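Local coordinates for glucose-inhibited division protein A-related protein, probable oxidoreductase (PDB 2CUL) that binds flavin-adenine dinucleotide in a Rossmann fold and is probably an oxidoreductase related to glucose-inhibited division protein A, at residues 42-56 / 211-223. Numbering follows the deposited sequence.
Sequences PFLPPKPPFPPGSLL and GDYARMSEEGKRL. With FAD (flavin-adenine dinucleotide), chain B.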
ATOM      1  N   PRO A  42     -12.301  -0.352   2.299  1.00  7.18           N
ATOM      2  CA  PRO A  42     -12.386   0.851   3.132  1.00  7.09           C
ATOM      3  C   PRO A  42     -12.636   0.497   4.593  1.00  8.17           C
ATOM      4  O   PRO A  42     -12.868  -0.664   4.942  1.00 11.32           O
ATOM      5  CB  PRO A  42     -13.604   1.597   2.568  1.00  9.95           C
ATOM      6  CG  PRO A  42     -13.922   0.901   1.251  1.00  9.67           C
ATOM      7  CD  PRO A  42     -13.526  -0.523   1.500  1.00  7.79           C
ATOM      8  N   PHE A  43     -12.571   1.516   5.439  1.00 10.68           N
ATOM      9  CA  PHE A  43     -12.904   1.375   6.846  1.00 10.43           C
ATOM     10  C   PHE A  43     -14.344   1.880   6.747  1.00 10.18           C
ATOM     11  O   PHE A  43     -15.269   1.084   6.587  1.00 11.10           O
ATOM     12  CB  PHE A  43     -12.033   2.296   7.697  1.00  9.18           C
ATOM     13  CG  PHE A  43     -10.663   1.742   7.983  1.00  8.17           C
ATOM     14  CD1 PHE A  43     -10.465   0.847   9.031  1.00  7.20           C
ATOM     15  CD2 PHE A  43      -9.568   2.131   7.221  1.00 11.46           C
ATOM     16  CE1 PHE A  43      -9.190   0.351   9.320  1.00  8.18           C
ATOM     17  CE2 PHE A  43      -8.290   1.643   7.499  1.00 10.00           C
ATOM     18  CZ  PHE A  43      -8.101   0.751   8.553  1.00  8.09           C
ATOM     19  N   LEU A  44     -14.538   3.195   6.797  1.00 10.53           N
ATOM     20  CA  LEU A  44     -15.879   3.750   6.631  1.00  9.95           C
ATOM     21  C   LEU A  44     -16.094   3.974   5.134  1.00  9.49           C
ATOM     22  O   LEU A  44     -15.135   4.133   4.374  1.00 11.34           O
ATOM     23  CB  LEU A  44     -16.019   5.089   7.357  1.00  8.75           C
ATOM     24  CG  LEU A  44     -16.083   5.073   8.883  1.00 12.23           C
ATOM     25  CD1 LEU A  44     -16.228   6.498   9.377  1.00 16.31           C
ATOM     26  CD2 LEU A  44     -17.253   4.219   9.347  1.00 16.38           C
ATOM     27  N   PRO A  45     -17.356   3.982   4.686  1.00  8.98           N
ATOM     28  CA  PRO A  45     -17.628   4.194   3.262  1.00  9.16           C
ATOM     29  C   PRO A  45     -16.998   5.481   2.723  1.00  9.47           C
ATOM     30  O   PRO A  45     -17.161   6.554   3.307  1.00 11.03           O
ATOM     31  CB  PRO A  45     -19.152   4.248   3.212  1.00  9.68           C
ATOM     32  CG  PRO A  45     -19.547   3.289   4.283  1.00 12.79           C
ATOM     33  CD  PRO A  45     -18.594   3.645   5.414  1.00 12.21           C
ATOM     34  N   PRO A  46     -16.247   5.383   1.614  1.00  9.63           N
ATOM     35  CA  PRO A  46     -15.621   6.574   1.037  1.00  8.55           C
ATOM     36  C   PRO A  46     -16.701   7.523   0.525  1.00 11.52           C
ATOM     37  O   PRO A  46     -17.660   7.093  -0.114  1.00 13.20           O
ATOM     38  CB  PRO A  46     -14.772   6.003  -0.097  1.00 11.08           C
ATOM     39  CG  PRO A  46     -14.403   4.637   0.421  1.00 11.23           C
ATOM     40  CD  PRO A  46     -15.712   4.157   0.994  1.00 10.77           C
ATOM     41  N   LYS A  47     -16.544   8.811   0.812  1.00  9.90           N
ATOM     42  CA  LYS A  47     -17.507   9.811   0.377  1.00 12.07           C
ATOM     43  C   LYS A  47     -16.801  10.944  -0.356  1.00 11.47           C
ATOM     44  O   LYS A  47     -15.669  11.298  -0.026  1.00 11.12           O
ATOM     45  CB  LYS A  47     -18.270  10.367   1.579  1.00 14.15           C
ATOM     46  CG  LYS A  47     -19.129   9.342   2.302  1.00 18.51           C
ATOM     47  CD  LYS A  47     -19.839   9.972   3.491  1.00 25.05           C
ATOM     48  CE  LYS A  47     -20.715   8.964   4.215  1.00 32.66           C
ATOM     49  NZ  LYS A  47     -21.381   9.573   5.400  1.00 34.85           N
ATOM     50  N   PRO A  48     -17.465  11.533  -1.363  1.00 11.92           N
ATOM     51  CA  PRO A  48     -16.884  12.631  -2.141  1.00 11.18           C
ATOM     52  C   PRO A  48     -16.604  13.879  -1.307  1.00 11.73           C
ATOM     53  O   PRO A  48     -17.148  14.043  -0.216  1.00 14.61           O
ATOM     54  CB  PRO A  48     -17.929  12.868  -3.231  1.00 15.68           C
ATOM     55  CG  PRO A  48     -19.206  12.527  -2.542  1.00 13.85           C
ATOM     56  CD  PRO A  48     -18.850  11.265  -1.785  1.00 13.10           C
ATOM     57  N   PRO A  49     -15.779  14.797  -1.833  1.00 13.04           N
ATOM     58  CA  PRO A  49     -15.107  14.753  -3.134  1.00 13.70           C
ATOM     59  C   PRO A  49     -13.860  13.873  -3.208  1.00 12.56           C
ATOM     60  O   PRO A  49     -13.166  13.665  -2.213  1.00 13.85           O
ATOM     61  CB  PRO A  49     -14.786  16.220  -3.389  1.00 13.50           C
ATOM     62  CG  PRO A  49     -14.423  16.692  -2.020  1.00 17.63           C
ATOM     63  CD  PRO A  49     -15.510  16.078  -1.153  1.00 13.47           C
ATOM     64  N   PHE A  50     -13.590  13.367  -4.408  1.00 13.25           N
ATOM     65  CA  PHE A  50     -12.436  12.514  -4.662  1.00 13.72           C
ATOM     66  C   PHE A  50     -11.531  13.186  -5.690  1.00 13.86           C
ATOM     67  O   PHE A  50     -11.946  14.115  -6.386  1.00 13.82           O
ATOM     68  CB  PHE A  50     -12.896  11.166  -5.219  1.00 14.56           C
ATOM     69  CG  PHE A  50     -13.909  10.468  -4.363  1.00 12.55           C
ATOM     70  CD1 PHE A  50     -13.586  10.051  -3.078  1.00 10.78           C
ATOM     71  CD2 PHE A  50     -15.190  10.218  -4.846  1.00 12.88           C
ATOM     72  CE1 PHE A  50     -14.519   9.392  -2.287  1.00 11.01           C
ATOM     73  CE2 PHE A  50     -16.132   9.561  -4.064  1.00 12.57           C
ATOM     74  CZ  PHE A  50     -15.797   9.146  -2.784  1.00 12.16           C
ATOM     75  N   PRO A  51     -10.272  12.734  -5.791  1.00 11.89           N
ATOM     76  CA  PRO A  51      -9.367  13.341  -6.772  1.00 11.97           C
ATOM     77  C   PRO A  51      -9.926  13.072  -8.167  1.00 14.08           C
ATOM     78  O   PRO A  51     -10.279  11.940  -8.488  1.00 10.38           O
ATOM     79  CB  PRO A  51      -8.054  12.604  -6.528  1.00 11.25           C
ATOM     80  CG  PRO A  51      -8.115  12.277  -5.061  1.00 10.69           C
ATOM     81  CD  PRO A  51      -9.547  11.804  -4.907  1.00 11.62           C
ATOM     82  N   PRO A  52     -10.021  14.107  -9.014  1.00 16.16           N
ATOM     83  CA  PRO A  52     -10.555  13.920 -10.367  1.00 16.64           C
ATOM     84  C   PRO A  52      -9.886  12.818 -11.193  1.00 17.07           C
ATOM     85  O   PRO A  52      -8.661  12.762 -11.301  1.00 17.08           O
ATOM     86  CB  PRO A  52     -10.379  15.301 -10.995  1.00 19.11           C
ATOM     87  CG  PRO A  52     -10.557  16.218  -9.821  1.00 22.72           C
ATOM     88  CD  PRO A  52      -9.733  15.529  -8.755  1.00 20.98           C
ATOM     89  N   GLY A  53     -10.709  11.940 -11.764  1.00 15.25           N
ATOM     90  CA  GLY A  53     -10.217  10.855 -12.598  1.00 15.08           C
ATOM     91  C   GLY A  53      -9.480   9.729 -11.897  1.00 14.87           C
ATOM     92  O   GLY A  53      -8.953   8.831 -12.552  1.00 15.09           O
ATOM     93  N   SER A  54      -9.453   9.762 -10.571  1.00 12.02           N
ATOM     94  CA  SER A  54      -8.757   8.740  -9.795  1.00 12.34           C
ATOM     95  C   SER A  54      -9.483   7.404  -9.750  1.00 12.99           C
ATOM     96  O   SER A  54     -10.675   7.316 -10.039  1.00 11.29           O
ATOM     97  CB  SER A  54      -8.553   9.224  -8.358  1.00  9.40           C
ATOM     98  OG  SER A  54      -9.802   9.453  -7.721  1.00  9.66           O
ATOM     99  N   LEU A  55      -8.746   6.361  -9.381  1.00 11.21           N
ATOM    100  CA  LEU A  55      -9.321   5.031  -9.241  1.00  9.91           C
ATOM    101  C   LEU A  55     -10.362   5.137  -8.132  1.00  9.79           C
ATOM    102  O   LEU A  55     -11.421   4.518  -8.194  1.00  9.51           O
ATOM    103  CB  LEU A  55      -8.241   4.025  -8.833  1.00 10.67           C
ATOM    104  CG  LEU A  55      -8.732   2.637  -8.420  1.00  9.21           C
ATOM    105  CD1 LEU A  55      -9.351   1.925  -9.615  1.00 13.76           C
ATOM    106  CD2 LEU A  55      -7.564   1.830  -7.868  1.00 11.79           C
ATOM    107  N   LEU A  56     -10.046   5.934  -7.116  1.00 10.80           N
ATOM    108  CA  LEU A  56     -10.946   6.142  -5.989  1.00  9.80           C
ATOM    109  C   LEU A  56     -12.294   6.685  -6.472  1.00 11.18           C
ATOM    110  O   LEU A  56     -13.348   6.185  -6.082  1.00  9.74           O
ATOM    111  CB  LEU A  56     -10.307   7.113  -4.984  1.00 10.18           C
ATOM    112  CG  LEU A  56     -11.183   7.633  -3.840  1.00  6.58           C
ATOM    113  CD1 LEU A  56     -11.740   6.473  -3.029  1.00 10.98           C
ATOM    114  CD2 LEU A  56     -10.352   8.567  -2.959  1.00  8.67           C
ATOM    115  N   GLY A 211      -3.269  10.579   6.619  1.00 10.71           N
ATOM    116  CA  GLY A 211      -4.165  11.149   5.634  1.00 12.61           C
ATOM    117  C   GLY A 211      -5.402  10.294   5.456  1.00 12.88           C
ATOM    118  O   GLY A 211      -5.449   9.169   5.949  1.00 10.98           O
ATOM    119  N   ASP A 212      -6.408  10.833   4.767  1.00 10.04           N
ATOM    120  CA  ASP A 212      -7.651  10.109   4.517  1.00  7.57           C
ATOM    121  C   ASP A 212      -7.617   9.478   3.123  1.00  9.06           C
ATOM    122  O   ASP A 212      -6.591   9.530   2.447  1.00  8.29           O
ATOM    123  CB  ASP A 212      -8.857  11.043   4.644  1.00 10.12           C
ATOM    124  CG  ASP A 212      -8.746  12.270   3.761  1.00 13.21           C
ATOM    125  OD1 ASP A 212      -8.058  12.213   2.722  1.00 10.45           O
ATOM    126  OD2 ASP A 212      -9.367  13.290   4.112  1.00  8.72           O
ATOM    127  N   TYR A 213      -8.735   8.900   2.684  1.00  8.62           N
ATOM    128  CA  TYR A 213      -8.770   8.241   1.379  1.00  8.68           C
ATOM    129  C   TYR A 213      -8.272   9.116   0.237  1.00  6.44           C
ATOM    130  O   TYR A 213      -7.428   8.694  -0.547  1.00  7.97           O
ATOM    131  CB  TYR A 213     -10.184   7.751   1.040  1.00  7.17           C
ATOM    132  CG  TYR A 213     -10.790   6.778   2.030  1.00  8.23           C
ATOM    133  CD1 TYR A 213     -10.057   5.704   2.539  1.00  9.42           C
ATOM    134  CD2 TYR A 213     -12.116   6.923   2.440  1.00 10.08           C
ATOM    135  CE1 TYR A 213     -10.635   4.799   3.438  1.00  8.36           C
ATOM    136  CE2 TYR A 213     -12.701   6.032   3.329  1.00  8.08           C
ATOM    137  CZ  TYR A 213     -11.960   4.976   3.827  1.00  7.82           C
ATOM    138  OH  TYR A 213     -12.548   4.126   4.733  1.00 10.66           O
ATOM    139  N   ALA A 214      -8.799  10.333   0.136  1.00  8.88           N
ATOM    140  CA  ALA A 214      -8.396  11.236  -0.937  1.00  8.26           C
ATOM    141  C   ALA A 214      -6.908  11.558  -0.895  1.00  8.50           C
ATOM    142  O   ALA A 214      -6.262  11.659  -1.934  1.00  8.54           O
ATOM    143  CB  ALA A 214      -9.217  12.525  -0.874  1.00  8.24           C
ATOM    144  N   ARG A 215      -6.369  11.720   0.311  1.00  7.88           N
ATOM    145  CA  ARG A 215      -4.953  12.022   0.483  1.00  7.90           C
ATOM    146  C   ARG A 215      -4.124  10.831   0.012  1.00  8.60           C
ATOM    147  O   ARG A 215      -3.100  10.994  -0.653  1.00  8.71           O
ATOM    148  CB  ARG A 215      -4.659  12.315   1.954  1.00 11.46           C
ATOM    149  CG  ARG A 215      -3.231  12.744   2.235  1.00 20.13           C
ATOM    150  CD  ARG A 215      -3.000  14.197   1.855  1.00 28.20           C
ATOM    151  NE  ARG A 215      -1.646  14.630   2.187  1.00 34.73           N
ATOM    152  CZ  ARG A 215      -1.252  15.898   2.215  1.00 39.48           C
ATOM    153  NH1 ARG A 215      -2.110  16.869   1.929  1.00 41.84           N
ATOM    154  NH2 ARG A 215       0.001  16.197   2.528  1.00 44.31           N
ATOM    155  N   MET A 216      -4.569   9.628   0.367  1.00  7.33           N
ATOM    156  CA  MET A 216      -3.872   8.410  -0.040  1.00  5.92           C
ATOM    157  C   MET A 216      -3.851   8.345  -1.560  1.00  7.97           C
ATOM    158  O   MET A 216      -2.824   8.040  -2.168  1.00  8.36           O
ATOM    159  CB  MET A 216      -4.588   7.175   0.510  1.00  7.31           C
ATOM    160  CG  MET A 216      -4.606   7.081   2.028  1.00  5.41           C
ATOM    161  SD  MET A 216      -2.950   6.964   2.761  1.00  9.10           S
ATOM    162  CE  MET A 216      -2.747   8.650   3.372  1.00  9.30           C
ATOM    163  N   SER A 217      -4.996   8.637  -2.166  1.00  8.41           N
ATOM    164  CA  SER A 217      -5.128   8.624  -3.618  1.00  5.94           C
ATOM    165  C   SER A 217      -4.240   9.685  -4.269  1.00  9.64           C
ATOM    166  O   SER A 217      -3.545   9.402  -5.244  1.00  9.98           O
ATOM    167  CB  SER A 217      -6.592   8.853  -4.006  1.00 10.16           C
ATOM    168  OG  SER A 217      -6.733   8.969  -5.412  1.00  7.83           O
ATOM    169  N   GLU A 218      -4.267  10.906  -3.736  1.00  8.14           N
ATOM    170  CA  GLU A 218      -3.446  11.983  -4.283  1.00  8.25           C
ATOM    171  C   GLU A 218      -1.970  11.624  -4.178  1.00  9.39           C
ATOM    172  O   GLU A 218      -1.187  11.895  -5.091  1.00 10.36           O
ATOM    173  CB  GLU A 218      -3.724  13.292  -3.539  1.00 10.16           C
ATOM    174  CG  GLU A 218      -5.172  13.720  -3.632  1.00 14.57           C
ATOM    175  CD  GLU A 218      -5.505  14.886  -2.723  1.00 19.06           C
ATOM    176  OE1 GLU A 218      -4.878  15.004  -1.647  1.00 15.47           O
ATOM    177  OE2 GLU A 218      -6.408  15.673  -3.079  1.00 24.27           O
ATOM    178  N   GLU A 219      -1.586  11.005  -3.067  1.00  9.42           N
ATOM    179  CA  GLU A 219      -0.194  10.619  -2.886  1.00 10.35           C
ATOM    180  C   GLU A 219       0.220   9.535  -3.871  1.00  9.92           C
ATOM    181  O   GLU A 219       1.327   9.569  -4.402  1.00  8.55           O
ATOM    182  CB  GLU A 219       0.046  10.168  -1.445  1.00  8.02           C
ATOM    183  CG  GLU A 219       0.147  11.342  -0.486  1.00  9.03           C
ATOM    184  CD  GLU A 219       1.377  12.190  -0.764  1.00  9.79           C
ATOM    185  OE1 GLU A 219       2.474  11.803  -0.318  1.00 12.09           O
ATOM    186  OE2 GLU A 219       1.251  13.231  -1.445  1.00 12.02           O
ATOM    187  N   GLY A 220      -0.672   8.579  -4.120  1.00  8.72           N
ATOM    188  CA  GLY A 220      -0.369   7.518  -5.064  1.00  8.76           C
ATOM    189  C   GLY A 220      -0.182   8.069  -6.465  1.00  8.63           C
ATOM    190  O   GLY A 220       0.708   7.637  -7.201  1.00 10.00           O
ATOM    191  N   LYS A 221      -1.029   9.023  -6.844  1.00  9.82           N
ATOM    192  CA  LYS A 221      -0.929   9.637  -8.162  1.00  9.68           C
ATOM    193  C   LYS A 221       0.361  10.451  -8.263  1.00 10.98           C
ATOM    194  O   LYS A 221       1.032  10.440  -9.294  1.00  9.40           O
ATOM    195  CB  LYS A 221      -2.134  10.544  -8.423  1.00 11.22           C
ATOM    196  CG  LYS A 221      -2.110  11.198  -9.801  1.00 13.90           C
ATOM    197  CD  LYS A 221      -3.394  11.946 -10.094  1.00 16.78           C
ATOM    198  CE  LYS A 221      -3.396  12.475 -11.519  1.00 23.14           C
ATOM    199  NZ  LYS A 221      -4.643  13.228 -11.827  1.00 29.80           N
ATOM    200  N   ARG A 222       0.703  11.154  -7.185  1.00 10.09           N
ATOM    201  CA  ARG A 222       1.915  11.970  -7.160  1.00  7.87           C
ATOM    202  C   ARG A 222       3.147  11.085  -7.330  1.00  8.15           C
ATOM    203  O   ARG A 222       4.102  11.454  -8.016  1.00 10.11           O
ATOM    204  CB  ARG A 222       2.004  12.750  -5.843  1.00  6.47           C
ATOM    205  CG  ARG A 222       3.110  13.803  -5.803  1.00 11.82           C
ATOM    206  CD  ARG A 222       2.941  14.739  -4.607  1.00 12.10           C
ATOM    207  NE  ARG A 222       3.271  14.120  -3.322  1.00 12.88           N
ATOM    208  CZ  ARG A 222       4.508  13.932  -2.868  1.00 15.39           C
ATOM    209  NH1 ARG A 222       5.555  14.312  -3.591  1.00 13.57           N
ATOM    210  NH2 ARG A 222       4.699  13.378  -1.677  1.00 11.37           N
ATOM    211  N   LEU A 223       3.127   9.920  -6.695  1.00  9.49           N
ATOM    212  CA  LEU A 223       4.241   8.990  -6.815  1.00  8.95           C
ATOM    213  C   LEU A 223       4.312   8.485  -8.250  1.00  9.16           C
ATOM    214  O   LEU A 223       5.390   8.403  -8.833  1.00 10.57           O
ATOM    215  CB  LEU A 223       4.069   7.806  -5.857  1.00  9.22           C
ATOM    216  CG  LEU A 223       4.977   6.597  -6.117  1.00  8.11           C
ATOM    217  CD1 LEU A 223       6.444   7.009  -6.044  1.00  8.48           C
ATOM    218  CD2 LEU A 223       4.669   5.506  -5.098  1.00  8.35           C
TER
HETATM  219  PA  FAD B 301      -4.384   0.344   2.944  1.00  7.35           P
HETATM  220  O1A FAD B 301      -4.640  -0.194   4.289  1.00  7.04           O
HETATM  221  O2A FAD B 301      -5.513   0.877   2.138  1.00  9.30           O
HETATM  222  O5B FAD B 301      -3.663  -0.769   2.058  1.00  7.46           O
HETATM  223  C5B FAD B 301      -2.529  -1.471   2.570  1.00  6.88           C
HETATM  224  C4B FAD B 301      -2.456  -2.775   1.785  1.00  6.31           C
HETATM  225  O4B FAD B 301      -1.164  -3.334   2.022  1.00  6.30           O
HETATM  226  C3B FAD B 301      -3.480  -3.842   2.223  1.00  8.52           C
HETATM  227  O3B FAD B 301      -4.180  -4.387   1.126  1.00 11.66           O
HETATM  228  C2B FAD B 301      -2.634  -4.843   2.953  1.00  9.58           C
HETATM  229  O2B FAD B 301      -3.160  -6.147   3.042  1.00 10.34           O
HETATM  230  C1B FAD B 301      -1.317  -4.735   2.190  1.00  9.36           C
HETATM  231  N9A FAD B 301      -0.143  -5.227   2.907  1.00  8.53           N
HETATM  232  C8A FAD B 301       0.338  -4.784   4.117  1.00  7.89           C
HETATM  233  N7A FAD B 301       1.430  -5.438   4.495  1.00  8.94           N
HETATM  234  C5A FAD B 301       1.661  -6.343   3.478  1.00  7.81           C
HETATM  235  C6A FAD B 301       2.668  -7.320   3.292  1.00  7.36           C
HETATM  236  N6A FAD B 301       3.647  -7.539   4.152  1.00  8.21           N
HETATM  237  N1A FAD B 301       2.611  -8.081   2.136  1.00  8.14           N
HETATM  238  C2A FAD B 301       1.602  -7.875   1.223  1.00  8.34           C
HETATM  239  N3A FAD B 301       0.610  -6.954   1.347  1.00  6.27           N
HETATM  240  C4A FAD B 301       0.684  -6.218   2.489  1.00  7.51           C
HETATM  241  N1  FAD B 301      -9.508   7.344   6.108  1.00  8.31           N
HETATM  242  C2  FAD B 301     -10.730   7.761   5.633  1.00 10.43           C
HETATM  243  O2  FAD B 301     -10.812   8.530   4.706  1.00 11.25           O
HETATM  244  N3  FAD B 301     -11.891   7.269   6.250  1.00 10.27           N
HETATM  245  C4  FAD B 301     -11.894   6.391   7.313  1.00 12.94           C
HETATM  246  O4  FAD B 301     -12.968   5.994   7.814  1.00 14.37           O
HETATM  247  C4X FAD B 301     -10.641   5.968   7.801  1.00 11.20           C
HETATM  248  N5  FAD B 301     -10.564   5.091   8.875  1.00  8.90           N
HETATM  249  C5X FAD B 301      -9.339   4.673   9.359  1.00  7.34           C
HETATM  250  C6  FAD B 301      -9.288   3.792  10.438  1.00  9.40           C
HETATM  251  C7  FAD B 301      -8.071   3.325  10.970  1.00 11.64           C
HETATM  252  C7M FAD B 301      -8.091   2.368  12.136  1.00 12.23           C
HETATM  253  C8  FAD B 301      -6.845   3.783  10.366  1.00 10.49           C
HETATM  254  C8M FAD B 301      -5.501   3.327  10.867  1.00 11.13           C
HETATM  255  C9  FAD B 301      -6.878   4.683   9.273  1.00 10.57           C
HETATM  256  C9A FAD B 301      -8.112   5.147   8.745  1.00  9.12           C
HETATM  257  N10 FAD B 301      -8.194   6.059   7.634  1.00  7.30           N
HETATM  258  C10 FAD B 301      -9.455   6.470   7.165  1.00 10.25           C
HETATM  259  C1' FAD B 301      -6.954   6.611   6.954  1.00  8.29           C
HETATM  260  C2' FAD B 301      -6.563   6.077   5.558  1.00  8.60           C
HETATM  261  O2' FAD B 301      -7.407   6.641   4.591  1.00  8.92           O
HETATM  262  C3' FAD B 301      -6.639   4.540   5.462  1.00  9.38           C
HETATM  263  O3' FAD B 301      -5.787   3.920   6.424  1.00  9.50           O
HETATM  264  C4' FAD B 301      -6.207   4.000   4.084  1.00  9.60           C
HETATM  265  O4' FAD B 301      -6.572   2.630   3.937  1.00  8.11           O
HETATM  266  C5' FAD B 301      -4.683   4.179   3.933  1.00  8.71           C
HETATM  267  O5' FAD B 301      -4.273   3.725   2.633  1.00  7.20           O
HETATM  268  P   FAD B 301      -2.977   2.840   2.406  1.00  7.81           P
HETATM  269  O1P FAD B 301      -2.913   2.654   0.946  1.00  7.40           O
HETATM  270  O2P FAD B 301      -1.777   3.470   3.053  1.00  8.29           O
HETATM  271  O3P FAD B 301      -3.257   1.480   3.147  1.00  6.38           O
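Tyr213, in the first turn of helix 213-230, reaches into the proline-rich segment 42-56, and together they wall the flavin end of the FAD pocket in this Rossmann-fold protein. Its hydroxyl lies among backbone atoms of the loop that leads into helix 55-59: Phe43 N donates to Tyr213 OH (2.7 Å, N-H...O angle 153°), and Tyr213 OH donates to Leu44 O at 2.6 Å, in the carbonyl plane on a lone pair. Both partners lie near the plane of the phenol; FAD O2 sits over one face, 3.0 Å above the plane and offset toward the rim, and Phe13 stacks with the ring. With CG anti to its carbonyl carbon (chi1 -58°), Tyr213 extends toward the loop while its own N binds FAD O2 at 2.9 Å. Pro46, rigid and apolar, meets the ring obliquely, CG to Tyr213 CE2 3.6 Å. Phe43 lays its flat face over the flavin, with FAD C6 above its ring centre. A phenylalanine in place of Tyr213 would probably leave Phe43 N and Leu44 O without their shared partner and the loop less firmly fixed beside the flavin. Farther along the helix, small residues admit Pro51, whose CD meets Ala214 CB; Ser217 OG, bonded to Glu17, also lies against this proline, 3.6 Å from Pro51 CG.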